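PDB 4DY0: glia-derived nexin from Homo sapiens, which inhibits serine proteases including thrombin, trypsin and urokinase, binds heparin, and promotes neurite extension by inhibiting thrombin. Local coordinates for residues A[278-283]-A[323-328]; A[186-191]-A[355-360]; A[31-36]-A[370-375]; A[90-95]-A[139-144]; A[205-210]-A[221-226]. All blocks are in the same frame, centred on the assembly; numbering follows the deposited sequence.

Interaction 1 (A[278-283]-A[323-328]). With SO4 (sulfate ion), chain D.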
# COMPACT_ATOMS: atom_id res chain seq x y z
N THR A 278 5.74 0.79 -14.42
CA THR A 278 5.75 0.01 -13.20
C THR A 278 6.01 0.94 -12.02
O THR A 278 7.01 1.65 -11.99
CB THR A 278 6.85 -1.06 -13.24
OG1 THR A 278 6.67 -1.89 -14.39
CG2 THR A 278 6.82 -1.91 -11.98
N ALA A 279 5.08 0.94 -11.07
CA ALA A 279 5.20 1.74 -9.87
C ALA A 279 5.75 0.88 -8.74
O ALA A 279 5.14 -0.13 -8.37
CB ALA A 279 3.85 2.31 -9.48
N VAL A 280 6.88 1.28 -8.17
CA VAL A 280 7.50 0.52 -7.10
C VAL A 280 8.22 1.43 -6.10
O VAL A 280 8.96 2.33 -6.49
CB VAL A 280 8.48 -0.53 -7.64
CG1 VAL A 280 9.46 0.12 -8.62
CG2 VAL A 280 9.21 -1.21 -6.50
N ALA A 281 7.99 1.18 -4.81
CA ALA A 281 8.65 1.94 -3.76
C ALA A 281 8.79 1.12 -2.49
O ALA A 281 7.96 0.26 -2.20
CB ALA A 281 7.89 3.23 -3.48
N GLN A 282 9.85 1.39 -1.74
CA GLN A 282 10.04 0.78 -0.45
C GLN A 282 10.12 1.88 0.59
O GLN A 282 10.51 3.00 0.29
CB GLN A 282 11.31 -0.06 -0.42
CG GLN A 282 11.61 -0.66 0.94
CD GLN A 282 13.01 -1.23 1.04
OE1 GLN A 282 13.43 -2.01 0.18
NE2 GLN A 282 13.74 -0.86 2.09
N THR A 283 9.76 1.57 1.83
CA THR A 283 9.80 2.57 2.86
C THR A 283 9.89 1.93 4.24
O THR A 283 9.41 0.82 4.45
CB THR A 283 8.57 3.48 2.78
OG1 THR A 283 8.87 4.75 3.37
CG2 THR A 283 7.38 2.86 3.51
N LYS A 323 7.34 -2.85 0.85
CA LYS A 323 7.65 -2.61 -0.55
C LYS A 323 6.42 -2.94 -1.38
O LYS A 323 5.84 -4.01 -1.26
CB LYS A 323 8.84 -3.45 -0.99
CG LYS A 323 9.39 -3.07 -2.36
CD LYS A 323 10.86 -3.44 -2.47
CE LYS A 323 11.41 -3.08 -3.84
NZ LYS A 323 12.90 -3.20 -3.86
N ALA A 324 6.02 -1.99 -2.22
CA ALA A 324 4.82 -2.15 -3.04
C ALA A 324 5.20 -2.00 -4.50
O ALA A 324 5.99 -1.12 -4.85
CB ALA A 324 3.76 -1.12 -2.64
N LYS A 325 4.63 -2.85 -5.33
CA LYS A 325 4.99 -2.87 -6.75
C LYS A 325 3.78 -3.22 -7.60
O LYS A 325 3.18 -4.28 -7.44
CB LYS A 325 6.12 -3.87 -6.98
CG LYS A 325 6.56 -4.01 -8.43
CD LYS A 325 7.90 -4.72 -8.51
CE LYS A 325 8.32 -4.98 -9.94
NZ LYS A 325 9.68 -5.57 -10.00
N ILE A 326 3.41 -2.31 -8.49
CA ILE A 326 2.30 -2.53 -9.40
C ILE A 326 2.72 -2.22 -10.83
O ILE A 326 3.36 -1.21 -11.10
CB ILE A 326 1.07 -1.67 -9.03
CG1 ILE A 326 -0.09 -1.94 -10.00
CG2 ILE A 326 1.43 -0.20 -9.03
CD1 ILE A 326 -1.28 -1.05 -9.78
N GLU A 327 2.38 -3.11 -11.76
CA GLU A 327 2.62 -2.84 -13.16
C GLU A 327 1.34 -2.40 -13.86
O GLU A 327 0.28 -3.01 -13.68
CB GLU A 327 3.22 -4.05 -13.88
CG GLU A 327 3.38 -3.81 -15.37
CD GLU A 327 4.04 -4.97 -16.10
OE1 GLU A 327 4.20 -4.88 -17.34
OE2 GLU A 327 4.39 -5.98 -15.44
N VAL A 328 1.44 -1.34 -14.65
CA VAL A 328 0.31 -0.87 -15.43
C VAL A 328 0.60 -1.11 -16.91
O VAL A 328 1.52 -0.50 -17.46
CB VAL A 328 0.04 0.62 -15.17
CG1 VAL A 328 -1.10 1.12 -16.03
CG2 VAL A 328 -0.27 0.83 -13.69
S SO4 D . 12.79 -5.22 -7.19
O1 SO4 D . 12.97 -4.93 -8.63
O2 SO4 D . 12.17 -4.06 -6.52
O3 SO4 D . 11.92 -6.41 -7.04
O4 SO4 D . 14.11 -5.49 -6.57
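Ala279 and Ala281 of strand 266-284 pair antiparallel with Ile326 and Ala324 of strand 319-328, and each of the four residues uses both its N-H and its carbonyl across the seam. The bonds Ala279 N to Ile326 O and Ile326 N to Ala279 O are both 2.8 Å long. Ala281 N to Ala324 O and Ala324 N to Ala281 O follow at 3.0 Å each. Lys323 and Lys325 turn their backbone polar groups the other way, to Asn166, Val168 and Phe170. Their side chains leave with CG anti to the backbone N (chi1 -169° and 178°) and run out extended on the face carrying Thr278, Val280 and Gln282. Lys323 CE passes Val280 CG2 at 3.9 Å, and Lys325 CE passes Thr278 CG2 at 4.0 Å. Lys323 NZ donates to the carbonyls of Asp147 and Asn148 and makes a weak bond of 2.9 Å to O2 of a sulfate, probably from the crystallisation liquor. Lys325 NZ is held by Met145 O. These carbonyls would partly offset the two positive charges. On the opposite face Ala279 CB meets Ile326 CG2 at 3.5 Å. The pair belongs to serpin sheet A: strand 162-170 continues it beyond strand 319-328, the loop after helix 127-141 crosses the lysine face, and Val33 and Phe372 pack beneath the alanines and Ile326.

Interaction 2 (A[186-191]-A[355-360])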
# COMPACT_ATOMS: atom_id res chain seq x y z
N ARG A 186 4.45 9.76 -25.24
CA ARG A 186 3.85 11.08 -25.12
C ARG A 186 4.50 11.88 -24.00
O ARG A 186 5.18 11.32 -23.15
CB ARG A 186 2.34 10.98 -24.86
CG ARG A 186 1.58 10.21 -25.93
CD ARG A 186 0.09 10.21 -25.66
NE ARG A 186 -0.65 9.40 -26.63
CZ ARG A 186 -1.20 9.88 -27.74
NH1 ARG A 186 -1.10 11.18 -28.03
NH2 ARG A 186 -1.84 9.07 -28.56
N THR A 187 4.28 13.18 -23.99
CA THR A 187 4.87 14.06 -22.99
C THR A 187 4.21 13.94 -21.61
O THR A 187 2.99 14.06 -21.47
CB THR A 187 4.80 15.53 -23.44
OG1 THR A 187 5.53 15.70 -24.65
CG2 THR A 187 5.37 16.44 -22.36
N PHE A 188 5.04 13.71 -20.60
CA PHE A 188 4.61 13.78 -19.21
C PHE A 188 5.37 14.95 -18.59
O PHE A 188 6.59 15.00 -18.68
CB PHE A 188 4.93 12.47 -18.48
CG PHE A 188 4.47 12.43 -17.05
CD1 PHE A 188 3.25 11.86 -16.71
CD2 PHE A 188 5.25 12.95 -16.03
CE1 PHE A 188 2.82 11.83 -15.39
CE2 PHE A 188 4.83 12.92 -14.71
CZ PHE A 188 3.61 12.36 -14.39
N VAL A 189 4.66 15.91 -18.01
CA VAL A 189 5.33 17.04 -17.37
C VAL A 189 5.45 16.78 -15.87
O VAL A 189 4.46 16.81 -15.14
CB VAL A 189 4.59 18.37 -17.61
CG1 VAL A 189 5.34 19.50 -16.93
CG2 VAL A 189 4.48 18.64 -19.10
N ALA A 190 6.67 16.52 -15.41
CA ALA A 190 6.89 16.16 -14.01
C ALA A 190 6.89 17.38 -13.11
O ALA A 190 6.68 18.50 -13.58
CB ALA A 190 8.17 15.37 -13.85
N ALA A 191 7.12 17.15 -11.82
CA ALA A 191 7.10 18.22 -10.83
C ALA A 191 8.11 19.33 -11.14
O ALA A 191 7.79 20.52 -11.01
CB ALA A 191 7.33 17.65 -9.44
N ASP A 355 -0.99 13.17 -17.68
CA ASP A 355 0.28 13.67 -18.20
C ASP A 355 1.04 14.54 -17.20
O ASP A 355 2.00 15.22 -17.56
CB ASP A 355 0.05 14.44 -19.50
CG ASP A 355 -0.92 15.60 -19.33
OD1 ASP A 355 -1.38 15.84 -18.20
OD2 ASP A 355 -1.22 16.28 -20.34
N ARG A 356 0.61 14.53 -15.94
CA ARG A 356 1.25 15.30 -14.88
C ARG A 356 1.18 14.47 -13.60
O ARG A 356 0.40 13.53 -13.53
CB ARG A 356 0.55 16.65 -14.70
CG ARG A 356 0.58 17.56 -15.93
CD ARG A 356 -0.54 18.61 -15.92
NE ARG A 356 -1.84 18.00 -16.20
CZ ARG A 356 -2.90 18.07 -15.39
NH1 ARG A 356 -2.83 18.74 -14.25
NH2 ARG A 356 -4.03 17.47 -15.74
N PRO A 357 1.99 14.82 -12.58
CA PRO A 357 1.98 14.03 -11.35
C PRO A 357 0.56 13.69 -10.88
O PRO A 357 -0.32 14.56 -10.91
CB PRO A 357 2.67 14.95 -10.35
CG PRO A 357 3.66 15.72 -11.20
CD PRO A 357 2.96 15.92 -12.54
N PHE A 358 0.35 12.45 -10.46
CA PHE A 358 -1.00 11.97 -10.14
C PHE A 358 -1.05 11.05 -8.93
O PHE A 358 -0.03 10.53 -8.47
CB PHE A 358 -1.62 11.26 -11.35
CG PHE A 358 -0.89 10.01 -11.78
CD1 PHE A 358 0.25 10.08 -12.56
CD2 PHE A 358 -1.36 8.75 -11.41
CE1 PHE A 358 0.92 8.93 -12.97
CE2 PHE A 358 -0.70 7.59 -11.81
CZ PHE A 358 0.45 7.69 -12.59
N LEU A 359 -2.25 10.86 -8.41
CA LEU A 359 -2.50 9.97 -7.30
C LEU A 359 -3.27 8.76 -7.81
O LEU A 359 -4.11 8.88 -8.70
CB LEU A 359 -3.34 10.68 -6.24
CG LEU A 359 -3.64 9.87 -4.97
CD1 LEU A 359 -2.52 10.08 -3.97
CD2 LEU A 359 -4.97 10.29 -4.38
N PHE A 360 -3.01 7.59 -7.25
CA PHE A 360 -3.80 6.43 -7.60
C PHE A 360 -4.05 5.51 -6.42
O PHE A 360 -3.22 5.42 -5.50
CB PHE A 360 -3.18 5.66 -8.78
CG PHE A 360 -2.03 4.77 -8.40
CD1 PHE A 360 -0.73 5.20 -8.55
CD2 PHE A 360 -2.26 3.49 -7.91
CE1 PHE A 360 0.34 4.38 -8.21
CE2 PHE A 360 -1.21 2.66 -7.57
CZ PHE A 360 0.09 3.10 -7.72
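Thr187 meets Asp355 through its backbone, the carbonyl O lying 3.6 Å from Asp355 CB. Phe188 follows and makes the largest single share of the contact. Its CG is anti to the backbone N (chi1 -177°), and the ring beyond it lies against the chain of Asp355 to Pro357. One face receives Asp355 O and Arg356 CA, both displaced toward the rim, while CZ comes to 3.3 Å from Arg356 C. At the ring edge, Phe188 CE1 meets Phe358 CD1 at 4.2 Å, each atom near the plane of the other ring. Val198, Met200 and Pro379 also touch the Phe188 side chain. An alanine here would probably open a gap beside Arg356 and Pro357 and deprive the Phe358 edge of its aromatic neighbour. The contact joins two parts of the serpin fold, strand 184-189 of sheet C and the turn leading into strand 358-364 of sheet B. Val189 supplies the hydrogen bond between them, from its N to Asp355 O at 2.8 Å. The carbonyl O of Val189 receives a CA-H...O contact from Arg356 and is 3.1 Å from Pro357 CD. Within the turn, a bend at chi3 (-73°) places Arg356 NE for a 3.0 Å salt bridge to Asp355 OD1, and Arg356 NH1 reaches Pro239 O. Ala190 and Ala191 pass the proline ring, Ala191 N standing 3.8 Å from Pro357 CG.

Interaction 3 (A[31-36]-A[370-375])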
# COMPACT_ATOMS: atom_id res chain seq x y z
N ASN A 31 8.30 9.44 -5.99
CA ASN A 31 7.33 8.39 -6.22
C ASN A 31 7.12 7.64 -4.91
O ASN A 31 8.04 7.04 -4.37
CB ASN A 31 7.82 7.45 -7.32
CG ASN A 31 7.83 8.11 -8.68
OD1 ASN A 31 7.16 9.13 -8.90
ND2 ASN A 31 8.58 7.54 -9.61
N ILE A 32 5.90 7.70 -4.39
CA ILE A 32 5.59 7.03 -3.14
C ILE A 32 4.47 6.03 -3.38
O ILE A 32 3.38 6.40 -3.82
CB ILE A 32 5.16 8.04 -2.06
CG1 ILE A 32 6.28 9.05 -1.80
CG2 ILE A 32 4.80 7.31 -0.78
CD1 ILE A 32 7.53 8.44 -1.20
N VAL A 33 4.75 4.76 -3.11
CA VAL A 33 3.76 3.71 -3.28
C VAL A 33 3.65 2.88 -2.01
O VAL A 33 4.58 2.16 -1.64
CB VAL A 33 4.08 2.80 -4.48
CG1 VAL A 33 2.92 1.84 -4.73
CG2 VAL A 33 4.36 3.64 -5.71
N ILE A 34 2.51 3.02 -1.35
CA ILE A 34 2.26 2.40 -0.06
C ILE A 34 1.08 1.44 -0.18
O ILE A 34 0.27 1.55 -1.11
CB ILE A 34 1.87 3.49 0.97
CG1 ILE A 34 3.07 4.39 1.27
CG2 ILE A 34 1.31 2.87 2.23
CD1 ILE A 34 4.23 3.67 1.87
N SER A 35 0.99 0.50 0.75
CA SER A 35 -0.20 -0.33 0.86
C SER A 35 -0.89 -0.04 2.19
O SER A 35 -0.48 -0.56 3.22
CB SER A 35 0.14 -1.81 0.77
OG SER A 35 -1.01 -2.59 1.01
N PRO A 36 -1.92 0.82 2.17
CA PRO A 36 -2.58 1.21 3.41
C PRO A 36 -3.07 0.00 4.20
O PRO A 36 -2.93 -0.04 5.43
CB PRO A 36 -3.75 2.06 2.94
CG PRO A 36 -3.26 2.66 1.65
CD PRO A 36 -2.44 1.56 1.01
N VAL A 370 -8.12 -0.70 0.88
CA VAL A 370 -7.25 0.03 -0.03
C VAL A 370 -5.91 -0.67 -0.09
O VAL A 370 -5.06 -0.50 0.79
CB VAL A 370 -7.05 1.49 0.43
CG1 VAL A 370 -6.25 2.27 -0.61
CG2 VAL A 370 -8.40 2.16 0.66
N LEU A 371 -5.72 -1.47 -1.14
CA LEU A 371 -4.52 -2.30 -1.28
C LEU A 371 -3.30 -1.48 -1.67
O LEU A 371 -2.18 -1.77 -1.23
CB LEU A 371 -4.77 -3.40 -2.30
CG LEU A 371 -6.11 -4.13 -2.13
CD1 LEU A 371 -6.32 -5.18 -3.22
CD2 LEU A 371 -6.22 -4.75 -0.75
N PHE A 372 -3.50 -0.46 -2.49
CA PHE A 372 -2.42 0.41 -2.94
C PHE A 372 -2.83 1.86 -2.86
O PHE A 372 -3.98 2.21 -3.13
CB PHE A 372 -2.06 0.13 -4.40
CG PHE A 372 -1.23 -1.10 -4.62
CD1 PHE A 372 -1.82 -2.36 -4.62
CD2 PHE A 372 0.13 -1.00 -4.87
CE1 PHE A 372 -1.06 -3.49 -4.85
CE2 PHE A 372 0.89 -2.14 -5.09
CZ PHE A 372 0.30 -3.38 -5.08
N MET A 373 -1.87 2.70 -2.50
CA MET A 373 -2.02 4.14 -2.63
C MET A 373 -0.68 4.70 -3.09
O MET A 373 0.37 4.41 -2.51
CB MET A 373 -2.43 4.76 -1.30
CG MET A 373 -2.73 6.25 -1.39
SD MET A 373 -3.45 6.88 0.14
CE MET A 373 -3.92 8.54 -0.37
N GLY A 374 -0.70 5.49 -4.16
CA GLY A 374 0.54 5.97 -4.72
C GLY A 374 0.52 7.40 -5.22
O GLY A 374 -0.50 7.90 -5.71
N GLN A 375 1.65 8.08 -5.09
CA GLN A 375 1.82 9.35 -5.74
C GLN A 375 2.92 9.18 -6.78
O GLN A 375 4.05 8.82 -6.45
CB GLN A 375 2.14 10.47 -4.74
CG GLN A 375 3.54 11.01 -4.82
CD GLN A 375 3.72 12.29 -4.01
OE1 GLN A 375 2.79 13.08 -3.87
NE2 GLN A 375 4.92 12.49 -3.48
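A helix N-cap meets a classic beta bulge where Ser35, at the start of helix 36-47, touches Leu371, which together with Phe372 faces Ile362. Ser35 OG lies anti to its backbone N (chi1 175°) and donates to Leu371 O at 2.7 Å, tilted 24° from the carbonyl plane. Ser35 OG also caps Gly38 N, and Ser35 N is bonded to Gln322 OE1. An alanine here would probably leave both Leu371 O and Gly38 N without their mate and weaken the tie between helix start and bulge. Before the cap, strand 32-34 pairs antiparallel with strand 369-376. Ile34 N to Met373 O and Met373 N to Ile34 O both measure 2.8 Å, and Ile32 exchanges two further bonds with Gln375. The Ile32 and Gln375 side chains lie side by side, pointing the same way, with Gln375 NE2 bonded to Asp30 O. On the other face Val33 CG1 meets the edge of the Phe372 ring, in its plane, at CD2 (4.0 Å). Pro36 wedges in after the cap: its CG touches Met373 CB at 3.7 Å, the two side chains crossing at about a right angle, and Val370 CG1 at 3.8 Å. The site is buried, so the shared hydroxyl is well placed to satisfy both the carbonyl of Leu371 at the bulge and an N-H of the first helical turn.

Interaction 4 (A[90-95]-A[139-144]); sequences TVANAV and KNETRD
Thr90 and Ala92, two residues apart on strand 90-97, turn their side chains toward Glu141 and Thr142 at the end of helix 127-141. Thr90 sets OG1 beside its backbone N and anti to its carbonyl carbon (chi1 -54°), with CG2 anti to the N. That methyl does the touching, at 3.6 Å from Glu141 O and 3.9 Å from Thr142 CA. Ala92 presents CB alone, yet it meets two side chains. Against it lie Glu141 CG, at 3.6 Å, and Thr142 CG2, at 4.0 Å. Glu141 CG is anti to the backbone N, and a bend at chi2 (77°) places CD, so the chain does not run out extended. The aliphatic part of Glu141 rests on the alanine, while its OE2 lies close to Glu118 OE1, a pairing of like charges that might favour protonation of one of them. In Thr142 the hydroxyl stands between the backbone N and the carbonyl carbon (chi1 59°). Bonds to Val138 O and Ile146 N fix it there, which keeps CG2 turned to Ala92; the Thr142 side chain also touches Ala167 on the neighbouring strand 162-170. Thr142 is the first residue to leave the helical path; further on, Asp144 N bonds back to Lys139 O at 2.7 Å. Trp137, one turn earlier, adds its side chain over Ala92 and Ala94. The small contact is thus purely one of packing, and it is characteristic of the serpin fold, in which helix F lies across sheet A and rests its C-terminal end on the strands.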
# COMPACT_ATOMS: atom_id res chain seq x y z
N THR A 90 -0.57 -10.41 -4.71
CA THR A 90 0.37 -11.21 -3.95
C THR A 90 0.90 -10.44 -2.75
O THR A 90 1.41 -9.33 -2.89
CB THR A 90 1.55 -11.69 -4.81
OG1 THR A 90 1.06 -12.38 -5.96
CG2 THR A 90 2.44 -12.63 -4.01
N VAL A 91 0.77 -11.04 -1.57
CA VAL A 91 1.20 -10.41 -0.33
C VAL A 91 2.13 -11.31 0.47
O VAL A 91 1.83 -12.48 0.70
CB VAL A 91 -0.01 -10.05 0.56
CG1 VAL A 91 0.45 -9.31 1.80
CG2 VAL A 91 -1.00 -9.20 -0.23
N ALA A 92 3.27 -10.77 0.88
CA ALA A 92 4.22 -11.52 1.67
C ALA A 92 4.46 -10.81 2.99
O ALA A 92 4.96 -9.69 3.02
CB ALA A 92 5.53 -11.69 0.92
N ASN A 93 4.08 -11.47 4.08
CA ASN A 93 4.26 -10.91 5.41
C ASN A 93 5.19 -11.77 6.26
O ASN A 93 5.03 -12.99 6.32
CB ASN A 93 2.91 -10.72 6.11
CG ASN A 93 2.11 -9.58 5.52
OD1 ASN A 93 2.67 -8.57 5.08
ND2 ASN A 93 0.79 -9.72 5.51
N ALA A 94 6.16 -11.14 6.90
CA ALA A 94 7.12 -11.88 7.72
C ALA A 94 7.63 -11.08 8.91
O ALA A 94 7.88 -9.88 8.81
CB ALA A 94 8.29 -12.36 6.87
N VAL A 95 7.76 -11.77 10.04
CA VAL A 95 8.43 -11.22 11.20
C VAL A 95 9.77 -11.93 11.35
O VAL A 95 9.81 -13.12 11.70
CB VAL A 95 7.62 -11.41 12.49
CG1 VAL A 95 8.39 -10.88 13.69
CG2 VAL A 95 6.27 -10.71 12.37
N LYS A 139 11.60 -12.46 -2.60
CA LYS A 139 11.61 -12.86 -4.01
C LYS A 139 10.84 -14.16 -4.22
O LYS A 139 9.99 -14.25 -5.10
CB LYS A 139 13.05 -13.03 -4.51
N ASN A 140 11.14 -15.16 -3.40
CA ASN A 140 10.48 -16.45 -3.51
C ASN A 140 9.00 -16.37 -3.15
O ASN A 140 8.17 -17.09 -3.71
CB ASN A 140 11.18 -17.48 -2.62
CG ASN A 140 10.54 -18.86 -2.70
OD1 ASN A 140 10.12 -19.30 -3.78
ND2 ASN A 140 10.46 -19.54 -1.57
N GLU A 141 8.67 -15.48 -2.22
CA GLU A 141 7.31 -15.36 -1.72
C GLU A 141 6.44 -14.43 -2.59
O GLU A 141 5.22 -14.37 -2.42
CB GLU A 141 7.34 -14.86 -0.27
CG GLU A 141 6.14 -15.27 0.57
CD GLU A 141 6.21 -16.71 1.03
OE1 GLU A 141 6.51 -17.59 0.20
OE2 GLU A 141 5.95 -16.98 2.23
N THR A 142 7.08 -13.72 -3.52
CA THR A 142 6.36 -12.77 -4.37
C THR A 142 6.42 -13.14 -5.85
O THR A 142 6.42 -12.26 -6.72
CB THR A 142 6.89 -11.33 -4.20
OG1 THR A 142 8.29 -11.28 -4.54
CG2 THR A 142 6.70 -10.85 -2.78
N ARG A 143 6.46 -14.43 -6.15
CA ARG A 143 6.55 -14.89 -7.53
C ARG A 143 7.75 -14.26 -8.23
O ARG A 143 7.72 -13.99 -9.43
CB ARG A 143 5.26 -14.57 -8.29
N ASP A 144 8.81 -14.00 -7.46
CA ASP A 144 10.04 -13.43 -7.99
C ASP A 144 9.85 -12.01 -8.52
O ASP A 144 10.68 -11.50 -9.26
CB ASP A 144 10.63 -14.32 -9.09
CG ASP A 144 10.96 -15.72 -8.59

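Interaction 5 (A[205-210]-A[221-226]); sequences SVFRCG and NFIELP
Phe222 CG stands between its backbone N and carbonyl carbon (chi1 47°), and the ring beyond it lies over Gly210. Gly210 C sits 3.6 Å above the ring centre, and Gly210 CA makes a CH-pi contact at 4.1 Å from the centroid. A bend at chi3 (54°) places Arg208 NE beside Glu224, whose chain is extended beyond CG. The resulting salt bridge joins NE to Glu224 OE1 at 2.9 Å, with the oxygen in the guanidinium plane but the two flat groups 48° apart. Glu224 OE2 is bonded to Ser233 OG. On the other face of this hairpin of sheet B, Cys209 CB packs on Ile223 CG1 at 3.9 Å, and Ile223 CD1 reaches Phe207 CB at 3.7 Å. The backbones exchange two bonds at Gly210 and Phe222, and Glu224 N donates to Arg208 O at 2.9 Å. Toward Phe207 the strands part, and a water accepts from Arg208 N and donates to Glu224 O at 2.6 Å. Trp261 stacks on Phe222. With both carboxylate oxygens engaged, Glu224 is likely to stay ionised and to hold the arginine alongside it, while the water bridges Arg208 N and Glu224 O, too far apart to bond directly.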
# COMPACT_ATOMS: atom_id res chain seq x y z
N SER A 205 -13.44 4.53 -24.44
CA SER A 205 -14.36 3.56 -23.86
C SER A 205 -15.17 4.20 -22.74
O SER A 205 -14.96 5.37 -22.41
CB SER A 205 -13.57 2.36 -23.34
OG SER A 205 -14.42 1.38 -22.78
N VAL A 206 -16.09 3.45 -22.16
CA VAL A 206 -16.92 3.95 -21.07
C VAL A 206 -16.28 3.66 -19.72
O VAL A 206 -15.96 2.52 -19.41
CB VAL A 206 -18.36 3.35 -21.11
CG1 VAL A 206 -19.22 3.95 -20.00
CG2 VAL A 206 -19.01 3.59 -22.47
N PHE A 207 -16.08 4.71 -18.93
CA PHE A 207 -15.51 4.58 -17.60
C PHE A 207 -16.25 5.50 -16.64
O PHE A 207 -16.70 6.58 -17.03
CB PHE A 207 -14.03 4.96 -17.59
CG PHE A 207 -13.14 3.97 -18.29
CD1 PHE A 207 -12.82 2.76 -17.71
CD2 PHE A 207 -12.61 4.27 -19.54
CE1 PHE A 207 -12.00 1.85 -18.35
CE2 PHE A 207 -11.78 3.37 -20.19
CZ PHE A 207 -11.48 2.16 -19.59
N ARG A 208 -16.37 5.07 -15.39
CA ARG A 208 -16.91 5.94 -14.36
C ARG A 208 -15.89 7.02 -14.03
O ARG A 208 -14.72 6.73 -13.77
CB ARG A 208 -17.28 5.12 -13.11
CG ARG A 208 -18.60 4.37 -13.25
CD ARG A 208 -18.67 3.17 -12.31
NE ARG A 208 -18.42 3.53 -10.92
CZ ARG A 208 -19.34 3.99 -10.09
NH1 ARG A 208 -19.02 4.29 -8.84
NH2 ARG A 208 -20.60 4.14 -10.50
N CYS A 209 -16.32 8.27 -14.06
CA CYS A 209 -15.42 9.35 -13.69
C CYS A 209 -16.17 10.60 -13.27
O CYS A 209 -17.39 10.67 -13.39
CB CYS A 209 -14.46 9.68 -14.83
SG CYS A 209 -15.24 9.94 -16.42
N GLY A 210 -15.41 11.51 -12.71
CA GLY A 210 -15.81 12.74 -12.10
C GLY A 210 -14.81 13.82 -11.74
O GLY A 210 -13.69 13.73 -12.01
N ASN A 221 -9.76 15.97 -11.18
CA ASN A 221 -10.56 14.94 -11.85
C ASN A 221 -10.17 13.55 -11.38
O ASN A 221 -9.03 13.33 -10.98
CB ASN A 221 -10.39 15.03 -13.37
CG ASN A 221 -10.79 16.38 -13.93
OD1 ASN A 221 -11.93 16.83 -13.77
ND2 ASN A 221 -9.86 17.04 -14.61
N PHE A 222 -11.11 12.62 -11.42
CA PHE A 222 -10.82 11.24 -11.04
C PHE A 222 -11.57 10.23 -11.89
O PHE A 222 -12.65 10.50 -12.40
CB PHE A 222 -11.11 11.02 -9.55
CG PHE A 222 -12.42 11.57 -9.09
CD1 PHE A 222 -13.56 10.77 -9.10
CD2 PHE A 222 -12.53 12.88 -8.65
CE1 PHE A 222 -14.77 11.28 -8.69
CE2 PHE A 222 -13.74 13.39 -8.23
CZ PHE A 222 -14.87 12.59 -8.25
N ILE A 223 -10.98 9.05 -12.03
CA ILE A 223 -11.55 8.02 -12.87
C ILE A 223 -11.38 6.64 -12.25
O ILE A 223 -10.41 6.38 -11.53
CB ILE A 223 -10.93 8.05 -14.28
CG1 ILE A 223 -11.62 7.03 -15.20
CG2 ILE A 223 -9.43 7.80 -14.21
CD1 ILE A 223 -11.37 7.29 -16.67
N GLU A 224 -12.33 5.75 -12.52
CA GLU A 224 -12.24 4.36 -12.09
C GLU A 224 -12.00 3.42 -13.28
O GLU A 224 -12.74 3.43 -14.26
CB GLU A 224 -13.50 3.94 -11.34
CG GLU A 224 -13.41 2.54 -10.75
CD GLU A 224 -14.71 2.09 -10.11
OE1 GLU A 224 -15.78 2.33 -10.71
OE2 GLU A 224 -14.66 1.50 -9.02
N LEU A 225 -10.95 2.61 -13.18
CA LEU A 225 -10.65 1.62 -14.20
C LEU A 225 -10.75 0.25 -13.57
O LEU A 225 -9.85 -0.17 -12.83
CB LEU A 225 -9.24 1.83 -14.75
CG LEU A 225 -8.92 3.14 -15.46
CD1 LEU A 225 -9.27 4.33 -14.60
CD2 LEU A 225 -7.44 3.15 -15.79
N PRO A 226 -11.84 -0.47 -13.83
CA PRO A 226 -12.05 -1.78 -13.21
C PRO A 226 -11.18 -2.88 -13.83
O PRO A 226 -10.87 -2.84 -15.03
CB PRO A 226 -13.53 -2.06 -13.48
CG PRO A 226 -13.85 -1.27 -14.70
CD PRO A 226 -13.00 -0.04 -14.64
O HOH W 1 -15.19 2.74 -14.65

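Interaction 3 closes the longest loop of the chain, bringing 31-36 to 370-375 near the centre of the molecule, and the other four are nested within it. Among these four, interaction 4 comes first along the chain; interaction 2 then encloses interaction 5 followed by interaction 1. Interactions 1 and 3, with centres about 8 Å apart, touch where sheet A packs on sheet B. Interaction 2 continues from interaction 3 through neighbouring strands 358-364 and 369-376, and its Phe360 also reaches Ile326 of interaction 1. Interactions 4 and 5 have centres about 31 Å apart, at the helix F side of sheet A and in a sheet B hairpin. Together they span the serpin scaffold that supports the reactive loop.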